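PDB 5JDD: titin from Homo sapiens, which probably acts as a giant elastic scaffold of the muscle sarcomere, this tandem of three immunoglobulin domains forming part of its extensible I-band region. Local coordinates for residues A[21-26]-A[71-76]; A[98-103]-A[108-113]; A[159-164]-A[168-173]; A[215-218]-A[224-227]. One frame throughout, in Å; residues are numbered along the deposited sequence. Where two conformers were deposited one is given.

Interaction 1: residues A[21-26]-A[71-76]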
loop_
_atom_site.group_PDB
_atom_site.type_symbol
_atom_site.label_atom_id
_atom_site.label_comp_id
_atom_site.label_asym_id
_atom_site.label_seq_id
_atom_site.Cartn_x
_atom_site.Cartn_y
_atom_site.Cartn_z
ATOM N N VAL A 21 -16.052 26.143 -5.461
ATOM C CA VAL A 21 -15.337 27.099 -6.304
ATOM C C VAL A 21 -16.271 28.230 -6.712
ATOM O O VAL A 21 -17.482 28.155 -6.482
ATOM C CB VAL A 21 -14.784 26.435 -7.578
ATOM C CG1 VAL A 21 -13.864 25.284 -7.214
ATOM C CG2 VAL A 21 -15.931 25.947 -8.478
ATOM N N ALA A 22 -15.718 29.279 -7.313
ATOM C CA ALA A 22 -16.550 30.400 -7.756
ATOM C C ALA A 22 -16.050 31.022 -9.041
ATOM O O ALA A 22 -14.859 30.989 -9.343
ATOM C CB ALA A 22 -16.639 31.467 -6.668
ATOM N N PHE A 23 -16.980 31.593 -9.799
ATOM C CA PHE A 23 -16.658 32.460 -10.922
ATOM C C PHE A 23 -17.163 33.846 -10.564
ATOM O O PHE A 23 -18.160 33.979 -9.844
ATOM C CB PHE A 23 -17.360 31.981 -12.192
ATOM C CG PHE A 23 -16.838 30.676 -12.726
ATOM C CD1 PHE A 23 -15.648 30.633 -13.442
ATOM C CD2 PHE A 23 -17.531 29.488 -12.518
ATOM C CE1 PHE A 23 -15.154 29.429 -13.938
ATOM C CE2 PHE A 23 -17.046 28.282 -13.019
ATOM C CZ PHE A 23 -15.859 28.253 -13.728
ATOM N N GLU A 24 -16.493 34.881 -11.060
ATOM C CA GLU A 24 -16.834 36.251 -10.688
ATOM C C GLU A 24 -16.775 37.172 -11.893
ATOM O O GLU A 24 -15.806 37.133 -12.654
ATOM C CB GLU A 24 -15.845 36.743 -9.635
ATOM C CG GLU A 24 -16.203 38.058 -8.997
ATOM C CD GLU A 24 -15.511 38.236 -7.663
ATOM O OE1 GLU A 24 -15.948 37.610 -6.675
ATOM O OE2 GLU A 24 -14.518 38.988 -7.605
ATOM N N VAL A 25 -17.804 37.999 -12.064
ATOM C CA VAL A 25 -17.755 39.069 -13.061
ATOM C C VAL A 25 -18.040 40.392 -12.362
ATOM O O VAL A 25 -18.898 40.453 -11.473
ATOM C CB VAL A 25 -18.736 38.809 -14.240
ATOM C CG1 VAL A 25 -20.169 38.683 -13.747
ATOM C CG2 VAL A 25 -18.624 39.891 -15.313
ATOM N N SER A 26 -17.290 41.437 -12.705
ATOM C CA SER A 26 -17.578 42.755 -12.152
ATOM C C SER A 26 -17.906 43.729 -13.263
ATOM O O SER A 26 -17.369 43.640 -14.382
ATOM C CB SER A 26 -16.432 43.275 -11.281
ATOM O OG SER A 26 -15.463 43.963 -12.054
ATOM N N GLY A 71 -16.715 22.166 -17.382
ATOM C CA GLY A 71 -17.085 22.760 -18.651
ATOM C C GLY A 71 -17.156 24.269 -18.603
ATOM O O GLY A 71 -16.647 24.907 -17.684
ATOM N N GLU A 72 -17.799 24.848 -19.607
ATOM C CA GLU A 72 -17.777 26.292 -19.793
ATOM C C GLU A 72 -18.993 26.969 -19.174
ATOM O O GLU A 72 -20.134 26.532 -19.365
ATOM C CB GLU A 72 -17.698 26.614 -21.283
ATOM C CG GLU A 72 -17.395 28.068 -21.617
ATOM C CD GLU A 72 -16.959 28.229 -23.061
ATOM O OE1 GLU A 72 -17.778 27.939 -23.964
ATOM O OE2 GLU A 72 -15.794 28.626 -23.289
ATOM N N TYR A 73 -18.732 28.028 -18.419
ATOM C CA TYR A 73 -19.772 28.829 -17.796
ATOM C C TYR A 73 -19.765 30.205 -18.434
ATOM O O TYR A 73 -18.698 30.753 -18.716
ATOM C CB TYR A 73 -19.520 28.916 -16.286
ATOM C CG TYR A 73 -19.782 27.602 -15.594
ATOM C CD1 TYR A 73 -18.853 26.565 -15.639
ATOM C CD2 TYR A 73 -20.972 27.387 -14.926
ATOM C CE1 TYR A 73 -19.111 25.353 -15.026
ATOM C CE2 TYR A 73 -21.241 26.185 -14.304
ATOM C CZ TYR A 73 -20.304 25.167 -14.355
ATOM O OH TYR A 73 -20.568 23.958 -13.748
ATOM N N THR A 74 -20.953 30.755 -18.679
ATOM C CA THR A 74 -21.096 32.056 -19.310
ATOM C C THR A 74 -21.853 33.012 -18.395
ATOM O O THR A 74 -22.916 32.670 -17.863
ATOM C CB THR A 74 -21.861 31.942 -20.641
ATOM O OG1 THR A 74 -21.205 30.988 -21.482
ATOM C CG2 THR A 74 -21.934 33.291 -21.357
ATOM N N ALA A 75 -21.294 34.206 -18.201
ATOM C CA ALA A 75 -22.017 35.295 -17.555
ATOM C C ALA A 75 -22.564 36.215 -18.635
ATOM O O ALA A 75 -21.840 36.604 -19.550
ATOM C CB ALA A 75 -21.113 36.066 -16.623
ATOM N N VAL A 76 -23.844 36.553 -18.525
ATOM C CA VAL A 76 -24.489 37.459 -19.464
ATOM C C VAL A 76 -24.914 38.731 -18.751
ATOM O O VAL A 76 -25.631 38.674 -17.750
ATOM C CB VAL A 76 -25.722 36.825 -20.121
ATOM C CG1 VAL A 76 -26.356 37.794 -21.108
ATOM C CG2 VAL A 76 -25.344 35.535 -20.824
#
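The core of the first I-set immunoglobulin domain is bridged here from one sheet to the other: Phe-23 of strand 21-27 meets Tyr-73 of strand 71-77, and Val-25 meets Ala-75. These are the B and F strands, whose backbones stand well apart, with 8.4 Å between the CA atoms of Phe-23 and Tyr-73, so the contact between these strands is made by side chains. Phe-23 leads with one ring corner, its CE2 lying over a face of the tyrosine ring 3.6 Å from Tyr-73 CD1. In return Tyr-73 CB sits 4.1 Å above the plane of the Phe-23 ring, displaced toward its rim. The ring planes are inclined by 29° and the centroids are 5.1 Å apart, an offset pair with little overlap, while the two side chains as a whole cross nearly at right angles. The two rings leave their backbones alike, CG beside the backbone N in each (chi1 -69° and -71°), and extend into the space between the sheets. Further along, Val-25 CG1 reaches Ala-75 CB at 4.0 Å, a purely apolar touch between two small side chains. Trp-36 of strand 35-38 packs against Phe-23, Val-25 and Ala-75. The hydroxyl of Tyr-73 is hydrogen-bonded to the backbone O of Asp-69, which ties down the far end of the ring and is the tyrosine corner of this fold. Val-25 and Ala-75 occupy the places where many immunoglobulin domains carry the B-to-F disulphide, making the arrangement a disulphide-free version of the immunoglobulin sandwich core.

Interaction 2: residues A[98-103]-A[108-113]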
loop_
_atom_site.group_PDB
_atom_site.type_symbol
_atom_site.label_atom_id
_atom_site.label_comp_id
_atom_site.label_asym_id
_atom_site.label_seq_id
_atom_site.Cartn_x
_atom_site.Cartn_y
_atom_site.Cartn_z
ATOM N N LYS A 98 2.434 -4.256 -8.711
ATOM C CA LYS A 98 2.958 -5.447 -9.348
ATOM C C LYS A 98 2.524 -6.708 -8.612
ATOM O O LYS A 98 2.643 -6.799 -7.386
ATOM C CB LYS A 98 4.489 -5.394 -9.375
ATOM C CG LYS A 98 5.065 -4.228 -10.167
ATOM C CD LYS A 98 4.627 -4.281 -11.625
ATOM C CE LYS A 98 5.066 -5.573 -12.309
ATOM N NZ LYS A 98 6.543 -5.774 -12.259
ATOM N N ASN A 99 2.051 -7.696 -9.363
ATOM C CA ASN A 99 1.888 -9.035 -8.803
ATOM C C ASN A 99 3.248 -9.561 -8.372
ATOM O O ASN A 99 4.235 -9.421 -9.106
ATOM C CB ASN A 99 1.318 -10.000 -9.842
ATOM C CG ASN A 99 -0.057 -9.599 -10.332
ATOM O OD1 ASN A 99 -0.838 -8.963 -9.617
ATOM N ND2 ASN A 99 -0.367 -9.980 -11.569
ATOM N N ILE A 100 3.299 -10.192 -7.203
ATOM C CA ILE A 100 4.560 -10.697 -6.670
ATOM C C ILE A 100 4.464 -12.100 -6.084
ATOM O O ILE A 100 3.404 -12.505 -5.605
ATOM C CB ILE A 100 5.110 -9.767 -5.586
ATOM C CG1 ILE A 100 4.013 -9.431 -4.575
ATOM C CG2 ILE A 100 5.691 -8.504 -6.217
ATOM C CD1 ILE A 100 4.505 -8.673 -3.346
ATOM N N GLU A 101 5.580 -12.833 -6.141
ATOM C CA GLU A 101 5.754 -14.096 -5.440
ATOM C C GLU A 101 6.832 -13.884 -4.394
ATOM O O GLU A 101 7.907 -13.360 -4.709
ATOM C CB GLU A 101 6.227 -15.194 -6.384
ATOM C CG GLU A 101 5.249 -15.602 -7.451
ATOM C CD GLU A 101 5.750 -16.832 -8.179
ATOM O OE1 GLU A 101 6.914 -17.217 -7.930
ATOM O OE2 GLU A 101 4.990 -17.413 -8.978
ATOM N N VAL A 102 6.552 -14.296 -3.158
ATOM C CA VAL A 102 7.461 -14.077 -2.036
ATOM C C VAL A 102 7.562 -15.363 -1.233
ATOM O O VAL A 102 6.538 -15.961 -0.889
ATOM C CB VAL A 102 6.932 -12.973 -1.103
ATOM C CG1 VAL A 102 7.883 -12.768 0.056
ATOM C CG2 VAL A 102 6.783 -11.666 -1.854
ATOM N N PRO A 103 8.791 -15.809 -0.919
ATOM C CA PRO A 103 8.894 -17.017 -0.093
ATOM C C PRO A 103 8.300 -16.798 1.290
ATOM O O PRO A 103 8.456 -15.700 1.859
ATOM C CB PRO A 103 10.407 -17.238 0.029
ATOM C CG PRO A 103 10.973 -16.565 -1.185
ATOM C CD PRO A 103 10.098 -15.362 -1.429
ATOM N N ALA A 108 6.783 -9.002 2.000
ATOM C CA ALA A 108 6.216 -8.643 0.704
ATOM C C ALA A 108 5.878 -7.166 0.719
ATOM O O ALA A 108 5.514 -6.611 1.750
ATOM C CB ALA A 108 4.958 -9.448 0.422
ATOM N N SER A 109 5.980 -6.519 -0.429
ATOM C CA SER A 109 5.567 -5.132 -0.495
ATOM C C SER A 109 4.845 -4.791 -1.789
ATOM O O SER A 109 5.130 -5.319 -2.866
ATOM C CB SER A 109 6.745 -4.193 -0.253
ATOM O OG SER A 109 7.720 -4.317 -1.261
ATOM N N PHE A 110 3.850 -3.923 -1.639
ATOM C CA PHE A 110 3.114 -3.376 -2.771
ATOM C C PHE A 110 3.248 -1.874 -2.750
ATOM O O PHE A 110 3.266 -1.265 -1.679
ATOM C CB PHE A 110 1.620 -3.718 -2.675
ATOM C CG PHE A 110 1.321 -5.164 -2.902
ATOM C CD1 PHE A 110 1.283 -5.681 -4.191
ATOM C CD2 PHE A 110 1.087 -6.010 -1.833
ATOM C CE1 PHE A 110 1.022 -7.028 -4.413
ATOM C CE2 PHE A 110 0.823 -7.362 -2.038
ATOM C CZ PHE A 110 0.789 -7.875 -3.329
ATOM N N GLU A 111 3.324 -1.263 -3.926
ATOM C CA GLU A 111 3.346 0.188 -4.008
ATOM C C GLU A 111 2.554 0.662 -5.199
ATOM O O GLU A 111 2.602 0.063 -6.272
ATOM C CB GLU A 111 4.767 0.723 -4.183
ATOM C CG GLU A 111 5.787 0.292 -3.171
ATOM C CD GLU A 111 7.186 0.565 -3.674
ATOM O OE1 GLU A 111 7.391 1.639 -4.282
ATOM O OE2 GLU A 111 8.065 -0.303 -3.485
ATOM N N CYS A 112 1.874 1.784 -5.021
ATOM C CA CYS A 112 1.307 2.490 -6.157
ATOM C C CYS A 112 1.582 3.977 -6.019
ATOM O O CYS A 112 2.029 4.443 -4.964
ATOM C CB CYS A 112 -0.200 2.233 -6.277
ATOM S SG CYS A 112 -1.222 2.920 -4.931
ATOM N N GLU A 113 1.307 4.727 -7.078
ATOM C CA GLU A 113 1.422 6.179 -7.030
ATOM C C GLU A 113 0.083 6.756 -7.435
ATOM O O GLU A 113 -0.608 6.187 -8.288
ATOM C CB GLU A 113 2.564 6.693 -7.921
ATOM C CG GLU A 113 3.939 6.231 -7.415
ATOM C CD GLU A 113 5.123 6.584 -8.310
ATOM O OE1 GLU A 113 5.021 7.484 -9.176
ATOM O OE2 GLU A 113 6.186 5.948 -8.123
HETATM O O HOH W 1 3.858 -3.041 -6.320
HETATM O O HOH W 2 4.519 -5.555 -5.616
#
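Ile-100 and Val-102 face Ala-108 and Phe-110 where the A' strand of the second I-set domain, residues 100-103, turns back into strand B, residues 108-114. The two strands belong to different sheets of the immunoglobulin sandwich and run roughly antiparallel, joined here by side chains and water instead of direct backbone bonds. Ile-100 contributes the largest share. Its CG1 branch stands between the backbone N and the carbonyl carbon (chi1 49°), and the extended chi2 of 172° carries CD1 out over one face of the Phe-110 ring. This CH-pi contact places Ile-100 CD1 4.1 Å from the centroid of the Phe-110 ring and 21° off its normal, displaced toward the rim; Ile-100 CG1 adds a touch at 3.8 Å to Phe-110 CZ. The same methyl carbon, Ile-100 CD1, comes within 3.4 Å of Ser-109 O and 3.9 Å of Ala-108 CB. Val-102 presses its CG2 branch, the one beside its backbone N, on Ala-108 CB at 3.7 Å. At its edge, near the ring plane, Phe-110 receives the backbone carbonyl of Lys-98, with CE1 3.4 Å from Lys-98 O. Beyond this pair, Ala-171 and Leu-173 of strand 167-176 also touch the phenylalanine. Two waters complete the seam. One accepts from both Lys-98 N and Glu-111 N. The other donates to two carbonyls, lying 2.9 Å from Lys-98 O and 2.8 Å from Ser-109 O.

Interaction 3: residues A[159-164]-A[168-173]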
loop_
_atom_site.group_PDB
_atom_site.type_symbol
_atom_site.label_atom_id
_atom_site.label_comp_id
_atom_site.label_asym_id
_atom_site.label_seq_id
_atom_site.Cartn_x
_atom_site.Cartn_y
_atom_site.Cartn_z
ATOM N N GLU A 159 -5.594 -11.117 -3.050
ATOM C CA GLU A 159 -5.599 -9.944 -3.898
ATOM C C GLU A 159 -5.644 -8.713 -3.017
ATOM O O GLU A 159 -6.524 -8.590 -2.165
ATOM C CB GLU A 159 -6.798 -9.944 -4.837
ATOM C CG GLU A 159 -6.849 -8.698 -5.707
ATOM C CD GLU A 159 -7.887 -8.801 -6.799
ATOM O OE1 GLU A 159 -9.080 -8.961 -6.465
ATOM O OE2 GLU A 159 -7.506 -8.726 -7.988
ATOM N N TYR A 160 -4.696 -7.804 -3.224
ATOM C CA TYR A 160 -4.603 -6.576 -2.444
ATOM C C TYR A 160 -4.969 -5.390 -3.310
ATOM O O TYR A 160 -4.588 -5.317 -4.475
ATOM C CB TYR A 160 -3.195 -6.434 -1.850
ATOM C CG TYR A 160 -2.919 -7.487 -0.807
ATOM C CD1 TYR A 160 -3.188 -7.247 0.534
ATOM C CD2 TYR A 160 -2.409 -8.728 -1.161
ATOM C CE1 TYR A 160 -2.957 -8.215 1.497
ATOM C CE2 TYR A 160 -2.166 -9.706 -0.204
ATOM C CZ TYR A 160 -2.451 -9.438 1.119
ATOM O OH TYR A 160 -2.221 -10.386 2.076
ATOM N N THR A 161 -5.709 -4.453 -2.732
ATOM C CA THR A 161 -6.245 -3.337 -3.493
ATOM C C THR A 161 -5.944 -2.029 -2.781
ATOM O O THR A 161 -6.067 -1.952 -1.565
ATOM C CB THR A 161 -7.781 -3.469 -3.603
ATOM O OG1 THR A 161 -8.118 -4.692 -4.276
ATOM C CG2 THR A 161 -8.386 -2.292 -4.358
ATOM N N PHE A 162 -5.540 -1.009 -3.539
ATOM C CA PHE A 162 -5.508 0.357 -3.030
ATOM C C PHE A 162 -6.665 1.142 -3.636
ATOM O O PHE A 162 -6.857 1.133 -4.853
ATOM C CB PHE A 162 -4.190 1.065 -3.363
ATOM C CG PHE A 162 -4.073 2.409 -2.709
ATOM C CD1 PHE A 162 -4.464 3.559 -3.375
ATOM C CD2 PHE A 162 -3.650 2.515 -1.399
ATOM C CE1 PHE A 162 -4.392 4.804 -2.759
ATOM C CE2 PHE A 162 -3.572 3.749 -0.772
ATOM C CZ PHE A 162 -3.945 4.910 -1.452
ATOM N N VAL A 163 -7.451 1.803 -2.785
ATOM C CA VAL A 163 -8.562 2.640 -3.241
ATOM C C VAL A 163 -8.156 4.108 -3.246
ATOM O O VAL A 163 -7.717 4.648 -2.228
ATOM C CB VAL A 163 -9.803 2.465 -2.356
ATOM C CG1 VAL A 163 -10.958 3.308 -2.890
ATOM C CG2 VAL A 163 -10.205 0.992 -2.290
ATOM N N CYS A 164 -8.320 4.744 -4.403
ATOM C CA CYS A 164 -7.924 6.130 -4.598
ATOM C C CYS A 164 -9.103 6.895 -5.182
ATOM O O CYS A 164 -9.344 6.859 -6.399
ATOM C CB CYS A 164 -6.738 6.159 -5.564
ATOM S SG CYS A 164 -6.153 7.784 -6.047
ATOM N N GLN A 168 -9.367 2.443 -8.373
ATOM C CA GLN A 168 -8.685 1.480 -7.517
ATOM C C GLN A 168 -7.718 0.657 -8.344
ATOM O O GLN A 168 -7.854 0.561 -9.561
ATOM C CB GLN A 168 -9.683 0.600 -6.757
ATOM C CG GLN A 168 -10.476 -0.368 -7.603
ATOM C CD GLN A 168 -11.310 -1.318 -6.752
ATOM O OE1 GLN A 168 -12.095 -0.880 -5.909
ATOM N NE2 GLN A 168 -11.133 -2.621 -6.960
ATOM N N VAL A 169 -6.719 0.095 -7.678
ATOM C CA VAL A 169 -5.721 -0.735 -8.337
ATOM C C VAL A 169 -5.495 -1.979 -7.482
ATOM O O VAL A 169 -5.483 -1.897 -6.256
ATOM C CB VAL A 169 -4.397 0.054 -8.579
ATOM C CG1 VAL A 169 -3.783 0.561 -7.270
ATOM C CG2 VAL A 169 -3.402 -0.778 -9.380
ATOM N N SER A 170 -5.345 -3.129 -8.128
ATOM C CA SER A 170 -5.144 -4.377 -7.396
ATOM C C SER A 170 -3.949 -5.159 -7.928
ATOM O O SER A 170 -3.549 -5.015 -9.090
ATOM C CB SER A 170 -6.394 -5.267 -7.458
ATOM O OG SER A 170 -7.525 -4.630 -6.877
ATOM N N ALA A 171 -3.399 -6.009 -7.068
ATOM C CA ALA A 171 -2.366 -6.953 -7.471
ATOM C C ALA A 171 -2.410 -8.136 -6.529
ATOM O O ALA A 171 -2.964 -8.040 -5.432
ATOM C CB ALA A 171 -0.975 -6.297 -7.460
ATOM N N THR A 172 -1.814 -9.248 -6.939
ATOM C CA THR A 172 -1.838 -10.453 -6.119
ATOM C C THR A 172 -0.495 -10.764 -5.488
ATOM O O THR A 172 0.563 -10.488 -6.062
ATOM C CB THR A 172 -2.259 -11.684 -6.923
ATOM O OG1 THR A 172 -1.297 -11.937 -7.957
ATOM C CG2 THR A 172 -3.630 -11.469 -7.526
ATOM N N LEU A 173 -0.558 -11.337 -4.296
ATOM C CA LEU A 173 0.594 -11.905 -3.611
ATOM C C LEU A 173 0.428 -13.414 -3.618
ATOM O O LEU A 173 -0.634 -13.939 -3.249
ATOM C CB LEU A 173 0.654 -11.420 -2.162
ATOM C CG LEU A 173 1.667 -12.146 -1.268
ATOM C CD1 LEU A 173 3.082 -11.950 -1.767
ATOM C CD2 LEU A 173 1.554 -11.638 0.156
HETATM O O HOH W 3 -11.438 -5.155 -4.816
#
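Thr-161 and Ser-170 join hydroxyls across the F-G hairpin of the second I-set domain, OG1 of Thr-161 lying 2.7 Å from OG of Ser-170 in a hydrogen bond that either could donate. They are directly opposed as a non-hydrogen-bonded antiparallel pair, CA atoms 4.2 Å apart, with both side chains on the same face of the sheet, and in each the oxygen lies beside its own backbone N (chi1 near -60°). Next to them the extended side chain of Glu-159 runs alongside Ser-170, its CG, CD and OE2 all near Ser-170 CB, and on the other side the amide of Gln-168 lies against Thr-161 CG2; a water is weakly held between Gln-168 NE2 and Thr-161 OG1. The backbone underneath is a regular ladder. Tyr-160 and Ala-171 exchange two bonds, N of Tyr-160 to O of Ala-171 at 2.8 Å and N of Ala-171 to O of Tyr-160 at 2.9 Å, and Phe-162 and Val-169 do the same. CA-H...O contacts fill in between. On the opposite, core-facing side, Phe-162 CB meets Val-169 CG1 at 4.0 Å, and Tyr-160 lays its CE2 3.8 Å from Leu-173 CB. The tyrosine ring is fixed at its far end by a hydrogen bond from its OH to Asp-156 O, the tyrosine corner. Phe-162 in turn meets Trp-123 edge to face and touches Cys-112 of strand B. Within the sheet the hairpin lies between strand 123-125, bonded to the 159-164 side, and the A' strand 100-103, which pairs with Thr-172.

Interaction 4: residues A[215-218]-A[224-227]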
loop_
_atom_site.group_PDB
_atom_site.type_symbol
_atom_site.label_atom_id
_atom_site.label_comp_id
_atom_site.label_asym_id
_atom_site.label_seq_id
_atom_site.Cartn_x
_atom_site.Cartn_y
_atom_site.Cartn_z
ATOM N N VAL A 215 11.692 -29.510 21.053
ATOM C CA VAL A 215 11.816 -28.299 21.873
ATOM C C VAL A 215 12.796 -27.309 21.242
ATOM O O VAL A 215 13.921 -27.683 20.897
ATOM C CB VAL A 215 12.302 -28.663 23.283
ATOM C CG1 VAL A 215 12.468 -27.412 24.136
ATOM C CG2 VAL A 215 11.326 -29.624 23.941
ATOM N N GLU A 216 12.392 -26.046 21.106
ATOM C CA GLU A 216 13.251 -25.057 20.459
ATOM C C GLU A 216 14.568 -24.847 21.223
ATOM O O GLU A 216 14.577 -24.640 22.445
ATOM C CB GLU A 216 12.536 -23.709 20.253
ATOM C CG GLU A 216 13.412 -22.680 19.516
ATOM C CD GLU A 216 12.739 -21.331 19.298
ATOM O OE1 GLU A 216 13.467 -20.323 19.172
ATOM O OE2 GLU A 216 11.494 -21.279 19.238
ATOM N N ILE A 217 15.669 -24.920 20.481
ATOM C CA ILE A 217 17.020 -24.777 21.015
ATOM C C ILE A 217 17.419 -23.307 21.160
ATOM O O ILE A 217 17.243 -22.503 20.241
ATOM C CB ILE A 217 18.044 -25.495 20.099
ATOM C CG1 ILE A 217 17.702 -26.984 19.986
ATOM C CG2 ILE A 217 19.488 -25.287 20.593
ATOM C CD1 ILE A 217 18.522 -27.729 18.939
ATOM N N LYS A 218 17.953 -22.984 22.335
ATOM C CA LYS A 218 18.502 -21.671 22.647
ATOM C C LYS A 218 19.899 -21.505 22.046
ATOM O O LYS A 218 20.723 -22.412 22.126
ATOM C CB LYS A 218 18.610 -21.524 24.171
ATOM C CG LYS A 218 19.141 -20.169 24.653
ATOM C CD LYS A 218 19.417 -20.185 26.157
ATOM C CE LYS A 218 20.087 -18.889 26.598
ATOM N NZ LYS A 218 20.390 -18.894 28.058
ATOM N N GLN A 224 25.607 -23.368 18.603
ATOM C CA GLN A 224 25.628 -22.199 17.735
ATOM C C GLN A 224 24.908 -22.477 16.421
ATOM O O GLN A 224 25.140 -23.499 15.770
ATOM C CB GLN A 224 27.064 -21.723 17.497
ATOM C CG GLN A 224 27.763 -21.280 18.779
ATOM C CD GLN A 224 29.204 -20.864 18.561
ATOM O OE1 GLN A 224 29.595 -20.490 17.455
ATOM N NE2 GLN A 224 30.005 -20.926 19.621
ATOM N N MET A 225 24.021 -21.563 16.041
ATOM C CA MET A 225 23.218 -21.703 14.836
ATOM C C MET A 225 23.528 -20.575 13.873
ATOM O O MET A 225 23.331 -19.401 14.197
ATOM C CB MET A 225 21.731 -21.708 15.187
ATOM C CG MET A 225 21.298 -23.027 15.819
ATOM S SD MET A 225 19.823 -23.004 16.869
ATOM C CE MET A 225 20.441 -22.121 18.309
ATOM N N ARG A 226 24.018 -20.931 12.692
ATOM C CA ARG A 226 24.510 -19.930 11.749
ATOM C C ARG A 226 24.020 -20.156 10.329
ATOM O O ARG A 226 23.633 -21.260 9.951
ATOM C CB ARG A 226 26.034 -19.935 11.728
ATOM C CG ARG A 226 26.693 -19.565 13.039
ATOM C CD ARG A 226 28.188 -19.373 12.850
ATOM N NE ARG A 226 28.848 -18.997 14.099
ATOM C CZ ARG A 226 28.950 -17.750 14.558
ATOM N NH1 ARG A 226 28.429 -16.723 13.883
ATOM N NH2 ARG A 226 29.579 -17.525 15.704
ATOM N N THR A 227 24.072 -19.093 9.534
ATOM C CA THR A 227 23.666 -19.134 8.137
ATOM C C THR A 227 24.836 -18.751 7.226
ATOM O O THR A 227 25.545 -17.782 7.497
ATOM C CB THR A 227 22.507 -18.164 7.912
ATOM O OG1 THR A 227 21.406 -18.544 8.744
ATOM C CG2 THR A 227 22.067 -18.166 6.448
#
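Two flat peptide units of the 215-218 segment take the terminal methyl of Met-225 in the third I-set domain: CE lies above the plane of the Ile-217 to Lys-218 peptide, near its oxygen end, and also above the plane of the Lys-218 carbonyl group. The distances are 3.8 Å from Met-225 CE to Ile-217 O and 3.8 Å from Met-225 CE to Lys-218 C. Here the C' strand, residues 215-216, runs out into the loop that leads to the D strand, residues 223-228. C' and D are outermost strands of the two different sheets of the immunoglobulin sandwich, and a single methionine spans the gap between these margins. Its CG lies beside the backbone N, and a bend at chi3 of -71° swings CE off the line of the chain toward the loop, where Met-225 also touches Ser-219. Both Met-225 and Ile-217 also rest on Trp-210 and Leu-234, which places the contact at the edge of the core. On the outward side of strand D, Gln-224 and Arg-226 are linked by a weak NH2 to OE1 bond. From the 215-218 segment, the side-chain atom that meets the methyl is Ile-217 CG2, 4.0 Å from Met-225 CE.

Overall arrangement
The three I-set domains are strung out in series: interaction 1 lies in the first, interactions 2 and 3 in the second, interaction 4 in the third, with the centres of interactions 1 and 4 about 74 Å apart. Interaction 1 is wholly buried and apolar, joining the two sheets face to face. Interaction 4 joins the same kind of layers at their exposed margin with one methyl group. Interaction 2 is intermediate: partly buried, it adds two bridging waters, whereas interaction 3 alone lies within one sheet and rests on backbone bonds. Interactions 2 and 3 touch: Asn-99 OD1 and Ile-100 N bond to the backbone of Thr-172, and Phe-110 packs on Tyr-160.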